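Local coordinates for protein sortase B (Streptococcus pyogenes, PDB 3PSQ) that is a class B sortase involved in pilus assembly, probably acting as a cysteine transpeptidase that joins proteins through an acyl-thioester intermediate, at residues A137-D142 with R198-G203; A143-L148 with L163-Q168. One frame throughout, in Å; residues are numbered along the deposited sequence.

Contact 1: A137-D142 with R198-G203; sequences ACIQTD and RIIVIG
Ile139 and Ile200 sit side by side as a hydrogen-bonded pair where two antiparallel strands of the sortase beta-barrel meet. The face carrying Ala137, Ile139, Thr141, Arg198, Ile200 and Ile202 holds most of the packing. Ile139 keeps CG1 anti to its carbonyl carbon (chi1 -63°), and its CD1 settles between two methyls of the other strand, 3.7 Å from Ile202 CG2 and 4.0 Å from Ile200 CG2. The small Ala137 leaves room for Ile202, whose CG2 comes 3.6 Å from Ala137 CB. At the far end Ile200 CD1 reaches Thr141 CG2, the two side chains crossing obliquely. Ile166 of helix 159-167 covers Ala137, Ile139 and Ile202 on this side. The face of Cys138 and Ile199 is more thinly joined: Ile199 swings CG1 anti to its backbone N, and its CD1 ends 3.9 Å from Cys138 SG. Backbone bonds pair Ala137 with Ile202, Ile139 with Ile200 and Thr141 with Arg198, the one from Ala137 N to Ile202 O being weak. Arg198, the predicted transition-state stabiliser, bends at chi2 and carries its guanidinium off strand 137-142, its side chain close to Cys190, the predicted nucleophile. The base of Arg198 stays on the strand, Arg198 CG packed 3.6 Å from Asp142 C.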
ATOM      1  N   ALA A 137      11.340  -4.337  -0.896  1.00 49.29           N
ATOM      2  CA  ALA A 137      10.944  -5.750  -0.991  1.00 48.54           C
ATOM      3  C   ALA A 137       9.657  -5.969  -1.771  1.00 48.52           C
ATOM      4  O   ALA A 137       8.733  -5.158  -1.713  1.00 48.03           O
ATOM      5  CB  ALA A 137      10.811  -6.368   0.402  1.00 48.90           C
ATOM      6  N   CYS A 138       9.617  -7.088  -2.492  1.00 48.44           N
ATOM      7  CA  CYS A 138       8.388  -7.640  -3.036  1.00 48.54           C
ATOM      8  C   CYS A 138       8.150  -8.975  -2.362  1.00 48.68           C
ATOM      9  O   CYS A 138       8.989  -9.875  -2.448  1.00 48.64           O
ATOM     10  CB  CYS A 138       8.556  -7.876  -4.531  1.00 49.11           C
ATOM     11  SG  CYS A 138       7.045  -8.399  -5.346  1.00 48.59           S
ATOM     12  N   ILE A 139       7.003  -9.122  -1.711  1.00 48.62           N
ATOM     13  CA  ILE A 139       6.729 -10.279  -0.832  1.00 48.49           C
ATOM     14  C   ILE A 139       5.618 -11.190  -1.371  1.00 49.09           C
ATOM     15  O   ILE A 139       4.600 -10.711  -1.899  1.00 48.81           O
ATOM     16  CB  ILE A 139       6.314  -9.745   0.565  1.00 48.51           C
ATOM     17  CG1 ILE A 139       7.465  -8.951   1.204  1.00 49.95           C
ATOM     18  CG2 ILE A 139       5.750 -10.842   1.479  1.00 48.65           C
ATOM     19  CD1 ILE A 139       7.014  -7.865   2.161  1.00 51.84           C
ATOM     20  N   GLN A 140       5.821 -12.497  -1.277  1.00 49.22           N
ATOM     21  CA  GLN A 140       4.731 -13.421  -1.531  0.50 49.79           C
ATOM     22  C   GLN A 140       4.351 -14.091  -0.227  1.00 50.00           C
ATOM     23  O   GLN A 140       5.155 -14.751   0.441  1.00 49.30           O
ATOM     24  CB  GLN A 140       5.035 -14.475  -2.595  0.50 50.28           C
ATOM     25  CG  GLN A 140       3.922 -15.553  -2.695  0.50 51.69           C
ATOM     26  CD  GLN A 140       2.787 -15.200  -3.672  0.50 54.51           C
ATOM     27  OE1 GLN A 140       1.751 -14.634  -3.292  0.50 52.30           O
ATOM     28  NE2 GLN A 140       2.987 -15.547  -4.946  0.50 55.71           N
ATOM     29  N   THR A 141       3.105 -13.878   0.152  1.00 49.29           N
ATOM     30  CA  THR A 141       2.648 -14.415   1.386  1.00 48.85           C
ATOM     31  C   THR A 141       1.212 -14.827   1.129  1.00 48.65           C
ATOM     32  O   THR A 141       0.801 -14.941  -0.022  1.00 48.12           O
ATOM     33  CB  THR A 141       2.826 -13.376   2.523  1.00 48.36           C
ATOM     34  OG1 THR A 141       2.474 -13.988   3.741  1.00 49.68           O
ATOM     35  CG2 THR A 141       1.953 -12.141   2.327  1.00 48.25           C
ATOM     36  N   ASP A 142       0.456 -15.102   2.181  1.00 49.09           N
ATOM     37  CA  ASP A 142      -0.958 -15.414   1.975  1.00 49.36           C
ATOM     38  C   ASP A 142      -1.840 -14.625   2.946  1.00 48.50           C
ATOM     39  O   ASP A 142      -1.323 -13.860   3.791  1.00 49.12           O
ATOM     40  CB  ASP A 142      -1.192 -16.912   2.062  1.00 48.65           C
ATOM     41  CG  ASP A 142      -0.890 -17.457   3.419  1.00 50.32           C
ATOM     42  OD1 ASP A 142      -1.102 -16.758   4.423  1.00 50.75           O
ATOM     43  OD2 ASP A 142      -0.452 -18.615   3.487  1.00 54.20           O
ATOM     44  N   ARG A 198      -1.187 -13.625  -1.353  1.00 44.35           N
ATOM     45  CA  ARG A 198      -1.153 -12.147  -1.280  1.00 44.40           C
ATOM     46  C   ARG A 198       0.186 -11.622  -1.778  1.00 44.01           C
ATOM     47  O   ARG A 198       1.228 -12.225  -1.540  1.00 44.75           O
ATOM     48  CB  ARG A 198      -1.455 -11.598   0.129  1.00 43.27           C
ATOM     49  CG  ARG A 198      -2.799 -11.974   0.735  1.00 42.41           C
ATOM     50  CD  ARG A 198      -3.951 -11.211   0.122  1.00 40.97           C
ATOM     51  NE  ARG A 198      -5.245 -11.585   0.703  1.00 42.73           N
ATOM     52  CZ  ARG A 198      -6.073 -12.505   0.207  1.00 45.92           C
ATOM     53  NH1 ARG A 198      -5.743 -13.169  -0.903  1.00 49.30           N
ATOM     54  NH2 ARG A 198      -7.258 -12.759   0.790  1.00 46.09           N
ATOM     55  N   ILE A 199       0.154 -10.504  -2.478  1.00 43.28           N
ATOM     56  CA  ILE A 199       1.389  -9.839  -2.796  1.00 43.58           C
ATOM     57  C   ILE A 199       1.541  -8.561  -1.953  1.00 43.78           C
ATOM     58  O   ILE A 199       0.573  -7.825  -1.750  1.00 43.17           O
ATOM     59  CB  ILE A 199       1.517  -9.522  -4.322  1.00 43.12           C
ATOM     60  CG1 ILE A 199       2.884  -8.902  -4.604  1.00 43.03           C
ATOM     61  CG2 ILE A 199       0.363  -8.637  -4.786  1.00 42.11           C
ATOM     62  CD1 ILE A 199       3.248  -8.799  -6.076  1.00 43.98           C
ATOM     63  N   ILE A 200       2.760  -8.294  -1.478  1.00 44.29           N
ATOM     64  CA  ILE A 200       3.035  -7.027  -0.810  1.00 44.29           C
ATOM     65  C   ILE A 200       4.288  -6.401  -1.428  1.00 45.36           C
ATOM     66  O   ILE A 200       5.311  -7.079  -1.559  1.00 45.06           O
ATOM     67  CB  ILE A 200       3.292  -7.220   0.716  1.00 44.28           C
ATOM     68  CG1 ILE A 200       2.105  -7.931   1.380  1.00 45.33           C
ATOM     69  CG2 ILE A 200       3.589  -5.888   1.380  1.00 42.71           C
ATOM     70  CD1 ILE A 200       2.265  -8.225   2.866  1.00 44.14           C
ATOM     71  N   VAL A 201       4.183  -5.132  -1.819  1.00 45.82           N
ATOM     72  CA  VAL A 201       5.315  -4.289  -2.151  1.00 47.09           C
ATOM     73  C   VAL A 201       5.501  -3.290  -1.005  1.00 48.34           C
ATOM     74  O   VAL A 201       4.599  -2.488  -0.676  1.00 48.34           O
ATOM     75  CB  VAL A 201       5.106  -3.515  -3.454  1.00 46.95           C
ATOM     76  CG1 VAL A 201       6.244  -2.497  -3.673  1.00 48.22           C
ATOM     77  CG2 VAL A 201       5.025  -4.476  -4.657  1.00 46.92           C
ATOM     78  N   ILE A 202       6.660  -3.371  -0.361  1.00 49.55           N
ATOM     79  CA  ILE A 202       6.940  -2.524   0.803  1.00 50.46           C
ATOM     80  C   ILE A 202       8.121  -1.570   0.570  1.00 50.28           C
ATOM     81  O   ILE A 202       9.121  -1.935  -0.055  1.00 50.20           O
ATOM     82  CB  ILE A 202       7.138  -3.376   2.076  1.00 50.52           C
ATOM     83  CG1 ILE A 202       7.520  -2.496   3.256  1.00 51.17           C
ATOM     84  CG2 ILE A 202       8.229  -4.373   1.865  1.00 51.92           C
ATOM     85  CD1 ILE A 202       7.205  -3.159   4.557  1.00 52.44           C
ATOM     86  N   GLY A 203       7.982  -0.334   1.038  1.00 50.32           N
ATOM     87  CA  GLY A 203       9.090   0.599   1.015  1.00 50.33           C
ATOM     88  C   GLY A 203       9.321   1.344   2.326  1.00 51.06           C
ATOM     89  O   GLY A 203       8.497   1.294   3.249  1.00 50.31           O
TER

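Contact 2: A143-L148 with L163-Q168; sequences AFDSLL and LNHIKQ. With ZN (zinc ion), chain O.
His165 reaches out from helix 159-167 to meet Asp145 tip to tip, and residues 145-148 of the loop gather round its imidazole. His165 NE2 gives its hydrogen to Asp145 OD1 at 2.9 Å, arriving on the syn side of that oxygen, with a second, weak bond from NE2 to OD2. The carboxylate and ring planes stand 69° apart, and OD1 lies somewhat out of the ring plane; the main bond is bent, 139° at the hydrogen, with the N-H also facing OD2.

The two leucines take different sides of the ring. Leu147 lies over one face, sliding past His165 in the opposite direction: Leu147 CB makes a CH-pi contact 3.9 Å from the centroid of the His165 ring, while Leu147 CD2 sits 3.7 Å from His165 CG. Leu148 comes instead at the edge, CD1 near the ring plane and 3.7 Å from His165 CD2. Its other methyl, CD2, touches Ile166 CG1, the two side chains crossing at about a right angle. His165 CG is anti to the backbone N (chi1 180°), on a CB that points toward the loop.

Asp145 also shapes its own loop. OD1 accepts from the backbone N of Leu147, an Asx turn, and from that of Leu148, so three donors grip one oxygen; OD2 takes a hydrogen bond from Thr141 OG1.

On the other nitrogen, His165 ND1 binds a zinc ion at 1.9 Å. The imidazole is thus held at both nitrogens, and the carboxylate behind NE2 serves as a second-shell partner that fixes the ring's rotation and would probably make ND1 a stronger donor to the metal.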
ATOM      1  N   ALA A 143      -3.152 -14.812   2.823  1.00 47.45           N
ATOM      2  CA  ALA A 143      -4.139 -14.054   3.592  1.00 46.39           C
ATOM      3  C   ALA A 143      -3.910 -14.189   5.095  1.00 46.73           C
ATOM      4  O   ALA A 143      -4.424 -13.388   5.869  1.00 46.03           O
ATOM      5  CB  ALA A 143      -5.566 -14.511   3.229  1.00 45.83           C
ATOM      6  N   PHE A 144      -3.111 -15.183   5.499  1.00 46.87           N
ATOM      7  CA  PHE A 144      -2.995 -15.519   6.914  1.00 47.71           C
ATOM      8  C   PHE A 144      -1.661 -15.195   7.490  1.00 48.42           C
ATOM      9  O   PHE A 144      -1.343 -15.675   8.566  1.00 49.32           O
ATOM     10  CB  PHE A 144      -3.407 -16.983   7.195  1.00 47.16           C
ATOM     11  CG  PHE A 144      -4.776 -17.290   6.679  1.00 47.32           C
ATOM     12  CD1 PHE A 144      -5.923 -16.910   7.402  1.00 46.35           C
ATOM     13  CD2 PHE A 144      -4.932 -17.841   5.405  1.00 45.48           C
ATOM     14  CE1 PHE A 144      -7.182 -17.105   6.861  1.00 45.00           C
ATOM     15  CE2 PHE A 144      -6.181 -18.057   4.879  1.00 43.10           C
ATOM     16  CZ  PHE A 144      -7.307 -17.681   5.596  1.00 44.18           C
ATOM     17  N   ASP A 145      -0.889 -14.372   6.767  1.00 48.50           N
ATOM     18  CA  ASP A 145       0.339 -13.778   7.287  1.00 47.73           C
ATOM     19  C   ASP A 145       0.156 -13.208   8.699  1.00 47.87           C
ATOM     20  O   ASP A 145      -0.680 -12.332   8.928  1.00 46.64           O
ATOM     21  CB  ASP A 145       0.835 -12.676   6.353  1.00 47.49           C
ATOM     22  CG  ASP A 145       2.268 -12.281   6.652  1.00 47.16           C
ATOM     23  OD1 ASP A 145       2.523 -11.810   7.783  1.00 45.76           O
ATOM     24  OD2 ASP A 145       3.137 -12.452   5.769  1.00 45.54           O
ATOM     25  N   SER A 146       0.935 -13.739   9.637  1.00 48.28           N
ATOM     26  CA  SER A 146       0.771 -13.404  11.062  1.00 48.79           C
ATOM     27  C   SER A 146       1.262 -12.001  11.464  1.00 48.80           C
ATOM     28  O   SER A 146       1.115 -11.593  12.620  1.00 49.62           O
ATOM     29  CB  SER A 146       1.445 -14.454  11.929  1.00 48.30           C
ATOM     30  OG  SER A 146       2.856 -14.382  11.754  1.00 51.36           O
ATOM     31  N   LEU A 147       1.798 -11.239  10.522  1.00 48.33           N
ATOM     32  CA  LEU A 147       2.361  -9.958  10.884  1.00 47.68           C
ATOM     33  C   LEU A 147       1.924  -8.784  10.001  1.00 47.22           C
ATOM     34  O   LEU A 147       1.577  -7.722  10.498  1.00 46.93           O
ATOM     35  CB  LEU A 147       3.885 -10.071  10.888  1.00 47.30           C
ATOM     36  CG  LEU A 147       4.618  -8.816  11.358  1.00 46.85           C
ATOM     37  CD1 LEU A 147       4.194  -8.507  12.790  1.00 43.27           C
ATOM     38  CD2 LEU A 147       6.125  -9.009  11.246  1.00 47.14           C
ATOM     39  N   LEU A 148       1.945  -8.991   8.688  1.00 46.89           N
ATOM     40  CA  LEU A 148       2.001  -7.893   7.733  1.00 45.61           C
ATOM     41  C   LEU A 148       0.652  -7.243   7.390  1.00 44.94           C
ATOM     42  O   LEU A 148       0.626  -6.205   6.721  1.00 43.75           O
ATOM     43  CB  LEU A 148       2.745  -8.334   6.456  1.00 45.43           C
ATOM     44  CG  LEU A 148       4.234  -8.599   6.683  1.00 45.15           C
ATOM     45  CD1 LEU A 148       4.888  -9.128   5.433  1.00 46.50           C
ATOM     46  CD2 LEU A 148       4.949  -7.338   7.180  1.00 44.86           C
ATOM     47  N   LEU A 163      11.938  -7.122   9.775  1.00 54.96           N
ATOM     48  CA  LEU A 163      12.746  -7.259   8.571  1.00 54.66           C
ATOM     49  C   LEU A 163      13.060  -8.712   8.214  1.00 55.19           C
ATOM     50  O   LEU A 163      13.117  -9.060   7.038  1.00 55.35           O
ATOM     51  CB  LEU A 163      14.011  -6.415   8.664  1.00 54.69           C
ATOM     52  CG  LEU A 163      13.811  -4.892   8.615  1.00 52.78           C
ATOM     53  CD1 LEU A 163      15.136  -4.232   8.816  1.00 53.14           C
ATOM     54  CD2 LEU A 163      13.206  -4.471   7.275  1.00 48.56           C
ATOM     55  N   ASN A 164      13.216  -9.581   9.205  1.00 55.12           N
ATOM     56  CA  ASN A 164      13.481 -10.994   8.926  0.50 55.87           C
ATOM     57  C   ASN A 164      12.233 -11.735   8.467  1.00 55.77           C
ATOM     58  O   ASN A 164      12.311 -12.673   7.653  1.00 55.73           O
ATOM     59  CB  ASN A 164      14.095 -11.723  10.141  0.50 56.34           C
ATOM     60  CG  ASN A 164      14.519 -13.174   9.814  0.50 58.10           C
ATOM     61  OD1 ASN A 164      14.265 -13.667   8.703  0.50 60.68           O
ATOM     62  ND2 ASN A 164      15.157 -13.851  10.774  0.50 59.15           N
ATOM     63  N   HIS A 165      11.089 -11.348   9.029  1.00 56.07           N
ATOM     64  CA  HIS A 165       9.812 -11.878   8.601  1.00 56.22           C
ATOM     65  C   HIS A 165       9.623 -11.593   7.117  1.00 56.07           C
ATOM     66  O   HIS A 165       9.234 -12.475   6.343  1.00 56.47           O
ATOM     67  CB  HIS A 165       8.666 -11.217   9.367  1.00 56.97           C
ATOM     68  CG  HIS A 165       7.315 -11.721   8.968  1.00 56.66           C
ATOM     69  ND1 HIS A 165       6.748 -12.837   9.532  1.00 58.02           N
ATOM     70  CD2 HIS A 165       6.429 -11.273   8.052  1.00 55.73           C
ATOM     71  CE1 HIS A 165       5.557 -13.044   8.997  1.00 57.23           C
ATOM     72  NE2 HIS A 165       5.341 -12.110   8.096  1.00 54.99           N
ATOM     73  N   ILE A 166       9.890 -10.351   6.739  1.00 56.04           N
ATOM     74  CA  ILE A 166       9.773  -9.894   5.360  1.00 56.25           C
ATOM     75  C   ILE A 166      10.785 -10.614   4.469  1.00 57.68           C
ATOM     76  O   ILE A 166      10.405 -11.265   3.502  1.00 57.44           O
ATOM     77  CB  ILE A 166       9.972  -8.362   5.262  1.00 55.51           C
ATOM     78  CG1 ILE A 166       8.748  -7.630   5.796  1.00 53.08           C
ATOM     79  CG2 ILE A 166      10.304  -7.949   3.832  1.00 54.72           C
ATOM     80  CD1 ILE A 166       9.008  -6.145   6.031  1.00 50.24           C
ATOM     81  N   LYS A 167      12.070 -10.504   4.822  1.00 58.99           N
ATOM     82  CA  LYS A 167      13.140 -11.185   4.113  1.00 60.37           C
ATOM     83  C   LYS A 167      12.816 -12.617   3.668  1.00 60.13           C
ATOM     84  O   LYS A 167      13.066 -12.974   2.530  1.00 60.76           O
ATOM     85  CB  LYS A 167      14.418 -11.198   4.955  1.00 61.22           C
ATOM     86  CG  LYS A 167      15.653 -11.510   4.117  1.00 65.70           C
ATOM     87  CD  LYS A 167      16.918 -11.762   4.944  1.00 73.33           C
ATOM     88  CE  LYS A 167      18.047 -12.391   4.056  1.00 77.04           C
ATOM     89  NZ  LYS A 167      19.397 -12.510   4.751  1.00 78.73           N
ATOM     90  N   GLN A 168      12.271 -13.448   4.547  1.00 60.25           N
ATOM     91  CA  GLN A 168      12.074 -14.864   4.243  0.50 60.02           C
ATOM     92  C   GLN A 168      10.873 -15.114   3.324  1.00 60.25           C
ATOM     93  O   GLN A 168      10.663 -16.231   2.831  1.00 60.81           O
ATOM     94  CB  GLN A 168      11.967 -15.664   5.544  0.50 59.86           C
ATOM     95  CG  GLN A 168      10.587 -15.737   6.166  0.50 59.94           C
ATOM     96  CD  GLN A 168      10.096 -17.155   6.244  0.50 59.47           C
ATOM     97  OE1 GLN A 168       8.892 -17.424   6.331  0.50 56.79           O
ATOM     98  NE2 GLN A 168      11.043 -18.089   6.217  0.50 59.95           N
TER
HETATM   99 ZN    ZN O 324       7.416 -14.088  10.859  1.00 71.15          ZN

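How the contacts relate
The centres of the two contacts lie 9 Å apart, on the same side of the molecule. Along the chain, strand 137-142 runs straight into loop 143-148; helix 159-167 follows, and strand 198-203 comes last, so contact 2 forms within the long excursion that contact 1 closes. The helix and loop lie over one face of the strand pair: Ile166 packs on Ile139 and Ile202, and Leu148 CB sits 3.6 Å from Ile200 CD1. Ala143 touches the guanidinium of Arg198. Contact 1 thus belongs to the barrel wall beside the predicted active site, whereas contact 2 ties together the cover outside it and carries a zinc at its outer side.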